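Local structure of probable endonuclease 4 (Thermotoga maritima, 4HNO) at residues H184-G189 and G239-E244. The protein probably cleaves DNA at apurinic or apyrimidinic sites during repair, using three metal ions to leave a 3'-hydroxyl and a 5'-terminal sugar phosphate. Sequence-based numbering, arbitrary orientation.
Sequences HGFDSG and GFIGEE. With MN (manganese (II) ion), chain C.
Phe186 reaches Ile241 because its CG stands anti to the backbone N (chi1 -161°), sending the ring off helix 182-187, while Ile241 turns CG1 beside its own N (chi1 -61°). The isoleucine runs antiparallel to the phenylalanine side chain, and its CD1 ends 4.0 Å from Phe186 CB. Ile241 CG1 sits 3.7 Å from the centroid of the Phe186 ring and only 7° off its normal, a position that meets the geometry of a CH-pi contact over the centre of one face. At the outer end of the ring, Phe186 CE2 meets Phe240 CB at 3.8 Å, and Phe186 CZ comes within 3.7 Å of Phe240 O, which approaches obliquely. The Phe240 ring turns off from the contact, leaving its CB and carbonyl to do the touching.

No hydrogen bond joins the segments; polar anchoring comes from around them. Asp221 accepts bonds from the backbone N atoms of Ile241 and Gly242, tying 239-244 to strand 214-222 of the TIM barrel. Two residues before Phe186, His184 NE2 binds manganese at 2.1 Å, sharing it with Asp231 and His233; the same three residues are also seen binding zinc. Past Phe186, Gly189, at positive phi, is the C-prime residue of a Schellman motif; its N is hydrogen-bonded to Phe186 O at 3.1 Å, and the N of the following residue bonds to Gly185 O. Across the contact, CH-pi and van der Waals packing dominate, with one carbonyl O beside the ring; shape fit, not polar bonding between the segments, therefore governs how the helix carrying His184 meets the loop before helix 242-250.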
loop_
_atom_site.group_PDB
_atom_site.type_symbol
_atom_site.label_atom_id
_atom_site.label_comp_id
_atom_site.label_asym_id
_atom_site.label_seq_id
_atom_site.Cartn_x
_atom_site.Cartn_y
_atom_site.Cartn_z
ATOM N N HIS A 184 -0.903 -6.914 7.925
ATOM C CA HIS A 184 -1.971 -6.234 8.630
ATOM C C HIS A 184 -3.238 -7.090 8.648
ATOM O O HIS A 184 -3.943 -7.179 9.661
ATOM C CB HIS A 184 -2.269 -4.884 8.014
ATOM C CG HIS A 184 -1.096 -3.950 8.033
ATOM N ND1 HIS A 184 -1.059 -2.797 7.284
ATOM C CD2 HIS A 184 0.103 -4.003 8.666
ATOM C CE1 HIS A 184 0.097 -2.176 7.477
ATOM N NE2 HIS A 184 0.830 -2.890 8.304
ATOM N N GLY A 185 -3.528 -7.721 7.510
ATOM C CA GLY A 185 -4.699 -8.561 7.421
ATOM C C GLY A 185 -4.590 -9.786 8.322
ATOM O O GLY A 185 -5.541 -10.156 9.013
ATOM N N PHE A 186 -3.435 -10.440 8.300
ATOM C CA PHE A 186 -3.220 -11.625 9.140
ATOM C C PHE A 186 -3.372 -11.270 10.622
ATOM O O PHE A 186 -4.010 -11.998 11.394
ATOM C CB PHE A 186 -1.838 -12.197 8.852
ATOM C CG PHE A 186 -1.639 -13.623 9.276
ATOM C CD1 PHE A 186 -2.352 -14.657 8.689
ATOM C CD2 PHE A 186 -0.699 -13.941 10.239
ATOM C CE1 PHE A 186 -2.103 -15.963 9.029
ATOM C CE2 PHE A 186 -0.463 -15.257 10.572
ATOM C CZ PHE A 186 -1.173 -16.253 9.968
ATOM N N ASP A 187 -2.824 -10.119 11.004
ATOM C CA ASP A 187 -2.991 -9.591 12.352
ATOM C C ASP A 187 -4.443 -9.469 12.751
ATOM O O ASP A 187 -4.771 -9.582 13.935
ATOM C CB ASP A 187 -2.441 -8.153 12.424
ATOM C CG ASP A 187 -0.989 -8.014 12.793
ATOM O OD1 ASP A 187 -0.380 -8.914 13.406
ATOM O OD2 ASP A 187 -0.473 -6.898 12.508
ATOM N N SER A 188 -5.306 -9.223 11.766
ATOM C CA SER A 188 -6.701 -8.905 11.957
ATOM C C SER A 188 -7.633 -10.081 11.653
ATOM O O SER A 188 -8.842 -9.906 11.599
ATOM C CB SER A 188 -7.089 -7.725 11.072
ATOM O OG SER A 188 -6.242 -6.612 11.311
ATOM N N GLY A 189 -7.066 -11.270 11.454
ATOM C CA GLY A 189 -7.866 -12.461 11.281
ATOM C C GLY A 189 -8.112 -12.907 9.859
ATOM O O GLY A 189 -8.848 -13.871 9.651
ATOM N N GLY A 239 7.933 -16.116 8.674
ATOM C CA GLY A 239 6.958 -15.813 9.704
ATOM C C GLY A 239 5.803 -16.782 9.740
ATOM O O GLY A 239 5.875 -17.913 9.259
ATOM N N PHE A 240 4.716 -16.344 10.354
ATOM C CA PHE A 240 3.574 -17.207 10.605
ATOM C C PHE A 240 2.665 -17.422 9.405
ATOM O O PHE A 240 1.813 -18.321 9.440
ATOM C CB PHE A 240 2.792 -16.761 11.834
ATOM C CG PHE A 240 3.489 -17.088 13.135
ATOM C CD1 PHE A 240 4.280 -16.155 13.775
ATOM C CD2 PHE A 240 3.340 -18.333 13.706
ATOM C CE1 PHE A 240 4.908 -16.446 14.978
ATOM C CE2 PHE A 240 3.977 -18.638 14.896
ATOM C CZ PHE A 240 4.754 -17.694 15.537
ATOM N N ILE A 241 2.835 -16.639 8.344
ATOM C CA ILE A 241 2.178 -16.985 7.085
ATOM C C ILE A 241 2.981 -18.110 6.428
ATOM O O ILE A 241 2.448 -19.184 6.124
ATOM C CB ILE A 241 1.978 -15.754 6.180
ATOM C CG1 ILE A 241 1.080 -14.740 6.900
ATOM C CG2 ILE A 241 1.394 -16.193 4.846
ATOM C CD1 ILE A 241 0.945 -13.408 6.199
ATOM N N GLY A 242 4.277 -17.881 6.265
ATOM C CA GLY A 242 5.196 -18.937 5.923
ATOM C C GLY A 242 5.180 -19.320 4.459
ATOM O O GLY A 242 4.395 -18.824 3.660
ATOM N N GLU A 243 6.070 -20.234 4.100
ATOM C CA GLU A 243 6.125 -20.692 2.729
ATOM C C GLU A 243 4.822 -21.370 2.331
ATOM O O GLU A 243 4.312 -21.144 1.247
ATOM C CB GLU A 243 7.313 -21.622 2.481
ATOM C CG GLU A 243 8.671 -20.975 2.672
ATOM C CD GLU A 243 9.808 -21.854 2.185
ATOM O OE1 GLU A 243 9.545 -23.020 1.817
ATOM O OE2 GLU A 243 10.962 -21.380 2.168
ATOM N N GLU A 244 4.275 -22.192 3.222
ATOM C CA GLU A 244 3.057 -22.915 2.897
ATOM C C GLU A 244 1.871 -21.965 2.752
ATOM O O GLU A 244 1.021 -22.155 1.891
ATOM C CB GLU A 244 2.766 -23.989 3.950
ATOM C CG GLU A 244 3.867 -25.045 4.053
ATOM C CD GLU A 244 3.445 -26.330 4.727
ATOM O OE1 GLU A 244 2.310 -26.417 5.235
ATOM O OE2 GLU A 244 4.264 -27.270 4.726
HETATM MN MN MN C . 2.742 -2.516 9.003
#